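Side-chain contacts in putative uncharacterized protein (Cricetid herpesvirus 2, PDB 4ZKQ), which binds chemokines as a viral decoy receptor, probably keeping them from host receptors: residues S37-L42 / V118-T123; V100-S105 / H158-E163; I330-K333 / K337-P340; F350-H355 / V361-R366. All blocks are in the same frame, centred on the assembly; numbering follows the deposited sequence.

Contact 1. Residues S37-L42 / V118-T123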
loop_
_atom_site.group_PDB
_atom_site.type_symbol
_atom_site.label_atom_id
_atom_site.label_comp_id
_atom_site.label_asym_id
_atom_site.label_seq_id
_atom_site.Cartn_x
_atom_site.Cartn_y
_atom_site.Cartn_z
ATOM N N SER A 37 0.942 14.273 12.631
ATOM C CA SER A 37 0.483 14.601 13.974
ATOM C C SER A 37 -1.047 14.635 14.016
ATOM O O SER A 37 -1.680 15.230 13.144
ATOM C CB SER A 37 1.072 15.947 14.415
ATOM O OG SER A 37 0.396 16.472 15.543
ATOM N N LEU A 38 -1.637 13.978 15.012
ATOM C CA LEU A 38 -3.085 14.069 15.231
ATOM C C LEU A 38 -3.398 14.940 16.446
ATOM O O LEU A 38 -2.678 14.894 17.443
ATOM C CB LEU A 38 -3.699 12.684 15.422
ATOM C CG LEU A 38 -3.487 11.661 14.312
ATOM C CD1 LEU A 38 -4.239 10.374 14.631
ATOM C CD2 LEU A 38 -3.942 12.236 12.989
ATOM N N PRO A 39 -4.481 15.727 16.375
ATOM C CA PRO A 39 -5.383 15.777 15.225
ATOM C C PRO A 39 -4.755 16.513 14.048
ATOM O O PRO A 39 -3.854 17.333 14.236
ATOM C CB PRO A 39 -6.597 16.540 15.766
ATOM C CG PRO A 39 -6.016 17.440 16.810
ATOM C CD PRO A 39 -4.903 16.647 17.447
ATOM N N ILE A 40 -5.229 16.216 12.845
ATOM C CA ILE A 40 -4.714 16.844 11.637
ATOM C C ILE A 40 -4.789 18.363 11.733
ATOM O O ILE A 40 -5.825 18.918 12.089
ATOM C CB ILE A 40 -5.493 16.382 10.399
ATOM C CG1 ILE A 40 -5.365 14.860 10.229
ATOM C CG2 ILE A 40 -5.006 17.127 9.143
ATOM C CD1 ILE A 40 -3.936 14.381 9.982
ATOM N N LYS A 41 -3.682 19.024 11.409
ATOM C CA LYS A 41 -3.622 20.486 11.431
ATOM C C LYS A 41 -2.948 21.036 10.177
ATOM O O LYS A 41 -2.581 22.210 10.124
ATOM C CB LYS A 41 -2.878 20.960 12.682
ATOM C CG LYS A 41 -1.455 20.421 12.788
ATOM C CD LYS A 41 -0.805 20.771 14.122
ATOM C CE LYS A 41 0.532 20.063 14.290
ATOM N NZ LYS A 41 1.371 20.675 15.356
ATOM N N LEU A 42 -2.788 20.177 9.173
ATOM C CA LEU A 42 -2.141 20.548 7.917
ATOM C C LEU A 42 -3.047 20.223 6.739
ATOM O O LEU A 42 -3.822 19.267 6.798
ATOM C CB LEU A 42 -0.813 19.805 7.747
ATOM C CG LEU A 42 0.325 20.107 8.719
ATOM C CD1 LEU A 42 1.494 19.172 8.440
ATOM C CD2 LEU A 42 0.760 21.560 8.613
ATOM N N VAL A 118 -18.468 8.328 12.880
ATOM C CA VAL A 118 -18.307 9.630 12.249
ATOM C C VAL A 118 -16.867 10.095 12.467
ATOM O O VAL A 118 -16.458 10.282 13.613
ATOM C CB VAL A 118 -19.281 10.668 12.833
ATOM C CG1 VAL A 118 -19.046 12.042 12.227
ATOM C CG2 VAL A 118 -20.720 10.229 12.615
ATOM N N PRO A 119 -16.097 10.292 11.376
ATOM C CA PRO A 119 -14.683 10.645 11.553
ATOM C C PRO A 119 -14.524 11.986 12.235
ATOM O O PRO A 119 -15.468 12.776 12.280
ATOM C CB PRO A 119 -14.138 10.690 10.119
ATOM C CG PRO A 119 -15.323 10.974 9.266
ATOM C CD PRO A 119 -16.489 10.305 9.953
ATOM N N GLN A 120 -13.342 12.231 12.778
ATOM C CA GLN A 120 -13.058 13.491 13.435
ATOM C C GLN A 120 -12.859 14.574 12.380
ATOM O O GLN A 120 -12.127 14.367 11.414
ATOM C CB GLN A 120 -11.824 13.353 14.310
ATOM C CG GLN A 120 -11.507 14.578 15.117
ATOM C CD GLN A 120 -10.410 14.326 16.118
ATOM O OE1 GLN A 120 -10.076 13.178 16.423
ATOM N NE2 GLN A 120 -9.831 15.398 16.631
ATOM N N PHE A 121 -13.532 15.710 12.555
ATOM C CA PHE A 121 -13.424 16.825 11.614
ATOM C C PHE A 121 -12.551 17.938 12.168
ATOM O O PHE A 121 -12.533 18.188 13.372
ATOM C CB PHE A 121 -14.804 17.392 11.275
ATOM C CG PHE A 121 -15.541 16.614 10.223
ATOM C CD1 PHE A 121 -16.133 15.405 10.527
ATOM C CD2 PHE A 121 -15.647 17.099 8.930
ATOM C CE1 PHE A 121 -16.813 14.690 9.566
ATOM C CE2 PHE A 121 -16.325 16.389 7.964
ATOM C CZ PHE A 121 -16.910 15.180 8.283
ATOM N N VAL A 122 -11.823 18.598 11.271
ATOM C CA VAL A 122 -11.016 19.757 11.617
ATOM C C VAL A 122 -11.114 20.791 10.508
ATOM O O VAL A 122 -11.505 20.473 9.384
ATOM C CB VAL A 122 -9.531 19.405 11.829
ATOM C CG1 VAL A 122 -9.349 18.573 13.084
ATOM C CG2 VAL A 122 -8.964 18.678 10.607
ATOM N N THR A 123 -10.767 22.027 10.838
ATOM C CA THR A 123 -10.582 23.063 9.839
ATOM C C THR A 123 -9.115 23.439 9.850
ATOM O O THR A 123 -8.531 23.628 10.918
ATOM C CB THR A 123 -11.459 24.299 10.114
ATOM O OG1 THR A 123 -12.834 23.901 10.159
ATOM C CG2 THR A 123 -11.271 25.348 9.023
#

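Contact 2. Residues V100-S105 / H158-E163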
loop_
_atom_site.group_PDB
_atom_site.type_symbol
_atom_site.label_atom_id
_atom_site.label_comp_id
_atom_site.label_asym_id
_atom_site.label_seq_id
_atom_site.Cartn_x
_atom_site.Cartn_y
_atom_site.Cartn_z
ATOM N N VAL A 100 -26.881 20.632 -2.066
ATOM C CA VAL A 100 -26.962 19.350 -1.374
ATOM C C VAL A 100 -26.966 19.577 0.137
ATOM O O VAL A 100 -26.183 20.374 0.664
ATOM C CB VAL A 100 -25.805 18.405 -1.783
ATOM C CG1 VAL A 100 -24.469 19.044 -1.523
ATOM C CG2 VAL A 100 -25.908 17.077 -1.049
ATOM N N ALA A 101 -27.870 18.875 0.818
ATOM C CA ALA A 101 -28.082 19.045 2.253
ATOM C C ALA A 101 -27.631 17.811 3.021
ATOM O O ALA A 101 -28.452 16.990 3.432
ATOM C CB ALA A 101 -29.546 19.331 2.538
ATOM N N VAL A 102 -26.323 17.688 3.205
ATOM C CA VAL A 102 -25.753 16.567 3.937
ATOM C C VAL A 102 -24.887 17.120 5.053
ATOM O O VAL A 102 -24.083 18.028 4.839
ATOM C CB VAL A 102 -24.931 15.638 3.016
ATOM C CG1 VAL A 102 -24.263 14.530 3.816
ATOM C CG2 VAL A 102 -25.826 15.036 1.950
ATOM N N ASN A 103 -25.077 16.582 6.252
ATOM C CA ASN A 103 -24.327 17.024 7.419
ATOM C C ASN A 103 -23.055 16.201 7.566
ATOM O O ASN A 103 -23.001 15.054 7.125
ATOM C CB ASN A 103 -25.182 16.907 8.686
ATOM C CG ASN A 103 -26.408 17.806 8.655
ATOM O OD1 ASN A 103 -26.318 18.988 8.323
ATOM N ND2 ASN A 103 -27.563 17.245 9.002
ATOM N N GLU A 104 -22.040 16.793 8.186
ATOM C CA GLU A 104 -20.795 16.089 8.482
ATOM C C GLU A 104 -21.073 14.795 9.242
ATOM O O GLU A 104 -20.373 13.798 9.065
ATOM C CB GLU A 104 -19.851 16.986 9.290
ATOM C CG GLU A 104 -19.395 18.227 8.542
ATOM C CD GLU A 104 -18.478 19.121 9.356
ATOM O OE1 GLU A 104 -18.394 18.959 10.594
ATOM O OE2 GLU A 104 -17.833 19.996 8.744
ATOM N N SER A 105 -22.112 14.814 10.070
ATOM C CA SER A 105 -22.462 13.667 10.902
ATOM C C SER A 105 -23.076 12.523 10.110
ATOM O O SER A 105 -23.234 11.421 10.630
ATOM C CB SER A 105 -23.431 14.099 12.003
ATOM O OG SER A 105 -22.829 15.067 12.843
ATOM N N HIS A 158 -22.066 11.667 -1.973
ATOM C CA HIS A 158 -20.733 11.509 -2.548
ATOM C C HIS A 158 -20.132 12.831 -3.027
ATOM O O HIS A 158 -18.910 12.981 -3.083
ATOM C CB HIS A 158 -20.781 10.523 -3.711
ATOM C CG HIS A 158 -21.469 11.057 -4.927
ATOM N ND1 HIS A 158 -22.842 11.135 -5.031
ATOM C CD2 HIS A 158 -20.974 11.543 -6.088
ATOM C CE1 HIS A 158 -23.162 11.649 -6.207
ATOM N NE2 HIS A 158 -22.049 11.904 -6.868
ATOM N N LEU A 159 -20.988 13.790 -3.365
ATOM C CA LEU A 159 -20.525 15.070 -3.897
ATOM C C LEU A 159 -19.852 15.941 -2.844
ATOM O O LEU A 159 -19.245 16.952 -3.181
ATOM C CB LEU A 159 -21.690 15.848 -4.517
ATOM C CG LEU A 159 -22.391 15.211 -5.717
ATOM C CD1 LEU A 159 -23.583 16.053 -6.125
ATOM C CD2 LEU A 159 -21.433 15.050 -6.886
ATOM N N CYS A 160 -19.966 15.562 -1.574
ATOM C CA CYS A 160 -19.347 16.339 -0.500
ATOM C C CYS A 160 -17.879 15.943 -0.270
ATOM O O CYS A 160 -17.132 16.673 0.378
ATOM C CB CYS A 160 -20.141 16.173 0.798
ATOM S SG CYS A 160 -21.908 16.611 0.662
ATOM N N ILE A 161 -17.470 14.795 -0.801
ATOM C CA ILE A 161 -16.096 14.329 -0.619
ATOM C C ILE A 161 -15.292 14.556 -1.899
ATOM O O ILE A 161 -15.413 13.798 -2.852
ATOM C CB ILE A 161 -16.059 12.841 -0.226
ATOM C CG1 ILE A 161 -16.932 12.601 1.014
ATOM C CG2 ILE A 161 -14.622 12.401 0.056
ATOM C CD1 ILE A 161 -17.371 11.171 1.181
ATOM N N GLN A 162 -14.480 15.611 -1.913
ATOM C CA GLN A 162 -13.703 15.969 -3.102
ATOM C C GLN A 162 -12.544 15.016 -3.354
ATOM O O GLN A 162 -12.224 14.696 -4.499
ATOM C CB GLN A 162 -13.149 17.386 -2.979
ATOM C CG GLN A 162 -14.112 18.471 -3.427
ATOM C CD GLN A 162 -15.265 18.646 -2.471
ATOM O OE1 GLN A 162 -15.165 18.303 -1.293
ATOM N NE2 GLN A 162 -16.372 19.183 -2.970
ATOM N N GLU A 163 -11.885 14.600 -2.280
ATOM C CA GLU A 163 -10.765 13.684 -2.396
ATOM C C GLU A 163 -10.477 13.019 -1.061
ATOM O O GLU A 163 -10.874 13.523 -0.005
ATOM C CB GLU A 163 -9.519 14.424 -2.885
ATOM C CG GLU A 163 -8.941 15.364 -1.856
ATOM C CD GLU A 163 -7.721 16.115 -2.353
ATOM O OE1 GLU A 163 -7.563 16.254 -3.579
ATOM O OE2 GLU A 163 -6.924 16.568 -1.509
#

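Contact 3. Residues I330-K333 / K337-P340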
loop_
_atom_site.group_PDB
_atom_site.type_symbol
_atom_site.label_atom_id
_atom_site.label_comp_id
_atom_site.label_asym_id
_atom_site.label_seq_id
_atom_site.Cartn_x
_atom_site.Cartn_y
_atom_site.Cartn_z
ATOM N N ILE A 330 16.284 6.654 -2.992
ATOM C CA ILE A 330 17.490 6.789 -3.792
ATOM C C ILE A 330 17.269 7.843 -4.862
ATOM O O ILE A 330 16.722 7.548 -5.926
ATOM C CB ILE A 330 17.898 5.462 -4.462
ATOM C CG1 ILE A 330 17.833 4.304 -3.460
ATOM C CG2 ILE A 330 19.293 5.594 -5.061
ATOM C CD1 ILE A 330 18.119 2.948 -4.063
ATOM N N PRO A 331 17.676 9.089 -4.581
ATOM C CA PRO A 331 17.521 10.119 -5.610
ATOM C C PRO A 331 18.429 9.836 -6.798
ATOM O O PRO A 331 19.448 9.159 -6.629
ATOM C CB PRO A 331 17.929 11.405 -4.887
ATOM C CG PRO A 331 18.877 10.954 -3.842
ATOM C CD PRO A 331 18.397 9.596 -3.401
ATOM N N THR A 332 18.057 10.325 -7.978
ATOM C CA THR A 332 18.845 10.107 -9.189
ATOM C C THR A 332 19.400 11.431 -9.730
ATOM O O THR A 332 19.974 11.476 -10.814
ATOM C CB THR A 332 18.013 9.404 -10.290
ATOM O OG1 THR A 332 16.895 10.224 -10.652
ATOM C CG2 THR A 332 17.517 8.034 -9.804
ATOM N N LYS A 333 19.223 12.503 -8.966
ATOM C CA LYS A 333 19.869 13.779 -9.267
ATOM C C LYS A 333 20.092 14.522 -7.956
ATOM O O LYS A 333 19.532 14.145 -6.927
ATOM C CB LYS A 333 19.027 14.614 -10.237
ATOM C CG LYS A 333 17.764 15.225 -9.635
ATOM C CD LYS A 333 17.025 16.076 -10.660
ATOM C CE LYS A 333 15.890 16.883 -10.033
ATOM N NZ LYS A 333 14.612 16.123 -9.926
ATOM N N LYS A 337 23.696 11.939 -5.266
ATOM C CA LYS A 337 22.771 11.198 -6.117
ATOM C C LYS A 337 23.174 9.727 -6.158
ATOM O O LYS A 337 24.350 9.395 -6.027
ATOM C CB LYS A 337 22.721 11.792 -7.533
ATOM C CG LYS A 337 23.908 11.458 -8.430
ATOM C CD LYS A 337 23.773 12.131 -9.795
ATOM C CE LYS A 337 24.866 11.677 -10.751
ATOM N NZ LYS A 337 24.790 12.365 -12.072
ATOM N N LEU A 338 22.175 8.861 -6.297
ATOM C CA LEU A 338 22.362 7.414 -6.381
ATOM C C LEU A 338 22.894 6.796 -5.082
ATOM O O LEU A 338 23.302 5.634 -5.061
ATOM C CB LEU A 338 23.280 7.074 -7.559
ATOM C CG LEU A 338 22.747 7.571 -8.909
ATOM C CD1 LEU A 338 23.713 7.243 -10.038
ATOM C CD2 LEU A 338 21.369 6.989 -9.215
ATOM N N VAL A 339 22.844 7.562 -3.995
ATOM C CA VAL A 339 23.212 7.058 -2.673
ATOM C C VAL A 339 21.941 6.832 -1.850
ATOM O O VAL A 339 21.220 7.789 -1.575
ATOM C CB VAL A 339 24.138 8.033 -1.921
ATOM C CG1 VAL A 339 24.454 7.500 -0.526
ATOM C CG2 VAL A 339 25.418 8.268 -2.709
ATOM N N PRO A 340 21.659 5.571 -1.459
ATOM C CA PRO A 340 20.431 5.297 -0.702
ATOM C C PRO A 340 20.343 6.035 0.628
ATOM O O PRO A 340 21.312 6.084 1.386
ATOM C CB PRO A 340 20.490 3.779 -0.468
ATOM C CG PRO A 340 21.340 3.258 -1.553
ATOM C CD PRO A 340 22.378 4.326 -1.786
#

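Contact 4. Residues F350-H355 / V361-R366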
loop_
_atom_site.group_PDB
_atom_site.type_symbol
_atom_site.label_atom_id
_atom_site.label_comp_id
_atom_site.label_asym_id
_atom_site.label_seq_id
_atom_site.Cartn_x
_atom_site.Cartn_y
_atom_site.Cartn_z
ATOM N N PHE A 350 19.632 -5.483 6.724
ATOM C CA PHE A 350 19.897 -5.267 5.303
ATOM C C PHE A 350 20.795 -4.081 5.010
ATOM O O PHE A 350 20.723 -3.047 5.675
ATOM C CB PHE A 350 18.580 -5.077 4.555
ATOM C CG PHE A 350 17.554 -6.139 4.848
ATOM C CD1 PHE A 350 17.734 -7.435 4.405
ATOM C CD2 PHE A 350 16.399 -5.831 5.546
ATOM C CE1 PHE A 350 16.786 -8.411 4.662
ATOM C CE2 PHE A 350 15.447 -6.800 5.808
ATOM C CZ PHE A 350 15.641 -8.094 5.362
ATOM N N ARG A 351 21.632 -4.246 3.992
ATOM C CA ARG A 351 22.390 -3.141 3.425
ATOM C C ARG A 351 22.195 -3.150 1.926
ATOM O O ARG A 351 22.282 -4.193 1.278
ATOM C CB ARG A 351 23.880 -3.232 3.768
ATOM C CG ARG A 351 24.698 -2.049 3.245
ATOM C CD ARG A 351 26.207 -2.252 3.402
ATOM N NE ARG A 351 26.587 -2.606 4.772
ATOM C CZ ARG A 351 26.966 -3.820 5.168
ATOM N NH1 ARG A 351 27.037 -4.832 4.308
ATOM N NH2 ARG A 351 27.285 -4.024 6.439
ATOM N N LEU A 352 21.926 -1.973 1.378
ATOM C CA LEU A 352 21.684 -1.829 -0.041
ATOM C C LEU A 352 22.662 -0.806 -0.596
ATOM O O LEU A 352 22.794 0.291 -0.059
ATOM C CB LEU A 352 20.237 -1.402 -0.289
ATOM C CG LEU A 352 19.728 -1.404 -1.725
ATOM C CD1 LEU A 352 19.619 -2.820 -2.242
ATOM C CD2 LEU A 352 18.375 -0.712 -1.794
ATOM N N THR A 353 23.357 -1.180 -1.662
ATOM C CA THR A 353 24.318 -0.290 -2.295
ATOM C C THR A 353 24.210 -0.407 -3.797
ATOM O O THR A 353 23.850 -1.462 -4.323
ATOM C CB THR A 353 25.764 -0.605 -1.851
ATOM O OG1 THR A 353 26.085 -1.959 -2.181
ATOM C CG2 THR A 353 25.918 -0.413 -0.353
ATOM N N TYR A 354 24.502 0.692 -4.482
ATOM C CA TYR A 354 24.416 0.751 -5.931
ATOM C C TYR A 354 25.730 1.238 -6.515
ATOM O O TYR A 354 26.334 2.178 -6.000
ATOM C CB TYR A 354 23.276 1.668 -6.356
ATOM C CG TYR A 354 23.128 1.812 -7.844
ATOM C CD1 TYR A 354 22.906 0.707 -8.646
ATOM C CD2 TYR A 354 23.185 3.061 -8.450
ATOM C CE1 TYR A 354 22.758 0.831 -10.002
ATOM C CE2 TYR A 354 23.040 3.195 -9.813
ATOM C CZ TYR A 354 22.826 2.074 -10.585
ATOM O OH TYR A 354 22.676 2.188 -11.945
ATOM N N HIS A 355 26.158 0.587 -7.592
ATOM C CA HIS A 355 27.409 0.910 -8.263
ATOM C C HIS A 355 27.086 1.465 -9.647
ATOM O O HIS A 355 26.890 0.699 -10.594
ATOM C CB HIS A 355 28.298 -0.333 -8.349
ATOM C CG HIS A 355 28.413 -1.074 -7.053
ATOM N ND1 HIS A 355 29.124 -0.582 -5.977
ATOM C CD2 HIS A 355 27.900 -2.259 -6.652
ATOM C CE1 HIS A 355 29.047 -1.437 -4.975
ATOM N NE2 HIS A 355 28.309 -2.466 -5.355
ATOM N N VAL A 361 23.362 -3.472 -8.411
ATOM C CA VAL A 361 22.890 -3.360 -7.045
ATOM C C VAL A 361 23.496 -4.486 -6.242
ATOM O O VAL A 361 23.668 -5.595 -6.750
ATOM C CB VAL A 361 21.353 -3.429 -6.956
ATOM C CG1 VAL A 361 20.888 -3.418 -5.504
ATOM C CG2 VAL A 361 20.733 -2.280 -7.703
ATOM N N ARG A 362 23.817 -4.192 -4.990
ATOM C CA ARG A 362 24.220 -5.213 -4.045
ATOM C C ARG A 362 23.334 -5.154 -2.808
ATOM O O ARG A 362 23.206 -4.110 -2.160
ATOM C CB ARG A 362 25.694 -5.053 -3.664
ATOM C CG ARG A 362 26.148 -6.002 -2.564
ATOM C CD ARG A 362 27.655 -5.932 -2.338
ATOM N NE ARG A 362 28.056 -6.611 -1.106
ATOM C CZ ARG A 362 29.308 -6.955 -0.809
ATOM N NH1 ARG A 362 30.297 -6.696 -1.654
ATOM N NH2 ARG A 362 29.575 -7.567 0.337
ATOM N N LEU A 363 22.712 -6.289 -2.508
ATOM C CA LEU A 363 21.948 -6.478 -1.285
ATOM C C LEU A 363 22.692 -7.394 -0.327
ATOM O O LEU A 363 22.974 -8.546 -0.659
ATOM C CB LEU A 363 20.573 -7.074 -1.595
ATOM C CG LEU A 363 19.698 -7.422 -0.389
ATOM C CD1 LEU A 363 19.278 -6.173 0.364
ATOM C CD2 LEU A 363 18.480 -8.212 -0.832
ATOM N N ASP A 364 23.001 -6.882 0.861
ATOM C CA ASP A 364 23.599 -7.690 1.916
ATOM C C ASP A 364 22.546 -8.043 2.941
ATOM O O ASP A 364 21.809 -7.177 3.412
ATOM C CB ASP A 364 24.757 -6.953 2.586
ATOM C CG ASP A 364 25.849 -6.588 1.614
ATOM O OD1 ASP A 364 26.209 -7.443 0.778
ATOM O OD2 ASP A 364 26.341 -5.442 1.677
ATOM N N VAL A 365 22.472 -9.329 3.265
ATOM C CA VAL A 365 21.556 -9.824 4.274
ATOM C C VAL A 365 22.344 -10.388 5.445
ATOM O O VAL A 365 23.040 -11.390 5.299
ATOM C CB VAL A 365 20.638 -10.925 3.713
ATOM C CG1 VAL A 365 19.647 -11.369 4.764
ATOM C CG2 VAL A 365 19.918 -10.439 2.464
ATOM N N ARG A 366 22.238 -9.745 6.603
ATOM C CA ARG A 366 22.912 -10.239 7.797
ATOM C C ARG A 366 22.208 -11.502 8.278
ATOM O O ARG A 366 20.977 -11.559 8.317
ATOM C CB ARG A 366 22.929 -9.173 8.898
ATOM C CG ARG A 366 23.832 -9.511 10.075
ATOM C CD ARG A 366 23.645 -8.535 11.227
ATOM N NE ARG A 366 23.513 -9.242 12.500
ATOM C CZ ARG A 366 24.502 -9.459 13.365
ATOM N NH1 ARG A 366 25.728 -9.013 13.124
ATOM N NH2 ARG A 366 24.260 -10.121 14.487
HETATM O O HOH W 1 24.987 -3.556 -0.099
#

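Contact 1. Residues S37-L42 / V118-T123
The isopropyl group of V122 faces the backbone carbonyl of I40, with I40 O pointing between its two methyls. Its CG2 lies 3.5 Å from I40 O and its CG1 3.7 Å from the same atom. V122 CG1 is anti to the carbonyl carbon (chi1 -69°), which turns CG2 between backbone N and carbonyl carbon and brings it within 4.2 Å of I40 CB. Of the I40 side chain, CB is the part nearest the valine; the outer part leads away from the strand, and the residue packs on I47 of helix 44-51. The loop 37-42 follows strand 23-26 and lies against strand 117-125; strands 23-26 and 117-125 are the outermost two of one seven-stranded mixed sheet. P39, preceded by a cis peptide bond, points its CB toward strand 117-125, 4.3 Å from V122 CG1. The extended side chain of Q120, its CG anti to the backbone N (chi1 -176°), runs out to the same proline and places NE2 3.5 Å from P39 CB, a van der Waals approach. No hydrogen bond links the two segments. P39, I40 and Q120 also rest on F137 of the adjoining strand 132-143, whose backbone is hydrogen-bonded to Q120.

Contact 2. Residues V100-S105 / H158-E163
V100 and V102 reach the segment 158-163 through a single side chain, that of C160. The segment begins in a 3-10 turn, where L159 CG lies over one face of the H158 ring, 3.5 Å above its plane and offset toward the rim. H158 O closes the turn by accepting the backbone N-H of I161, with I161 N and H158 O 3.3 Å apart. L159 starts toward the loop 100-105, but its CB comes no nearer than 5.2 Å to V100 CG1. C160 then makes the contact. Its SG is anti to the carbonyl carbon (chi1 -56°), a position that carries the sulfur into the angle between the two valines, 4.0 Å from V102 CB and 4.2 Å from V100 CG1. V100 is poorly ordered, so the distance to its CG1 is the less certain. The same sulfur forms a disulfide with C96. Since C96 closely follows strand 85-94 and C160 directly precedes strand 161-169, the bridge ties together the ends of two neighbouring antiparallel strands of the mixed sheet, and the valines pack against it from the loop beyond. At I161 the chain enters the strand, and the I161 side chain turns to W94, which V102 and C160 also touch. Q162 gives its side-chain NE2 to the carbonyl of E95, while its backbone bonds K93 and A182. E163 is likewise hydrogen-bonded to K93, and its side chain touches L179 and K181 of strand 175-181.

Contact 3. Residues I330-K333 / K337-P340
The carbonyl oxygen of P331 accepts the backbone N-H of L338, with L338 N and P331 O 2.8 Å apart. The bond is moderately bent (156° at the hydrogen), and the donor lies 27° out of the carbonyl plane. L338 adopts a left-handed backbone conformation, and the outer end of its side chain folds back toward the opposite segment although its CB starts away from it. L338 CD2 meets T332 CG2 at 4.0 Å, the two side chains crossing at a slant. The hydroxyl of T332 turns elsewhere, to the carbonyl of E306. The two segments run almost exactly antiparallel and form the beginning and end of the loop joining strands 324-330 and 341-342, themselves an antiparallel pair in the larger mixed sheet. At the strand end of the loop, I330 and P340 lie side by side and point the same way, with I330 CG1 4.0 Å from P340 CB. The other branch, I330 CG2, is directed at the backbone of the facing segment and touches L338 C at 3.8 Å. At the opposite end the aliphatic part of K337 rests on backbone: K337 CB is 3.8 Å from K333 C, and K337 CD is 4.0 Å from T332 O. K333 sends its ammonium group away from K337, to the carbonyl of G305. Beyond the pair, I330 packs on F300 and P331 on F28.

Contact 4. Residues F350-H355 / V361-R366
A bend at chi3 (-52°) turns the R351 guanidinium toward the neighbouring strand, where D364, its CG anti to the carbonyl carbon (chi1 -59°), presents OD2 to NH1. R351 NH1 bonds D364 OD2 at 2.8 Å; the oxygen lies in the guanidinium plane, but the nitrogen stands above the carboxylate plane. The other oxygen, D364 OD1, takes R362 NE through its syn lone pair at 2.8 Å, in a nearly straight bond, and also accepts from the S292 hydroxyl. One carboxylate is thus held by two arginines, which would favour its charged form. A water hydrogen-bonded to T353 OG1, R362 O and D364 OD2 joins this network to the strands. R351 with D364 and T353 with R362 are the hydrogen-bonded pairs of the antiparallel ladder; D364 N to R351 O, for instance, is 2.8 Å. The apolar face carries F350, L352, Y354, V361, L363 and V365. There L352 CD1 presses on V361 CG1 at 3.6 Å, and F350 lies alongside V365. Strand 290-296 pairs with the other edge of strand 360-366, leaving 350-355 outermost in this four-stranded sheet, whose apolar face packs on strands 308-315 and 378-384.

The four contacts fall into two pairs at different ends of an elongated, largely beta chain. Contacts 1 and 2 have centres about 16 Å apart and reach the same seven-stranded sheet; they touch where F121 CD2 lies 3.5 Å from E104 CD and V118 CG2 3.4 Å from S105 O. Contacts 3 and 4, about 14 Å between centres, meet through P340 CG and L352 O at 3.6 Å, and F300 touches both I330 and Y354. Between the pairs there is no contact: the nearest atoms of contacts 1 and 3 are about 22 Å apart, and the centres of contacts 2 and 4 about 48 Å, on opposite sides of the chain's centre.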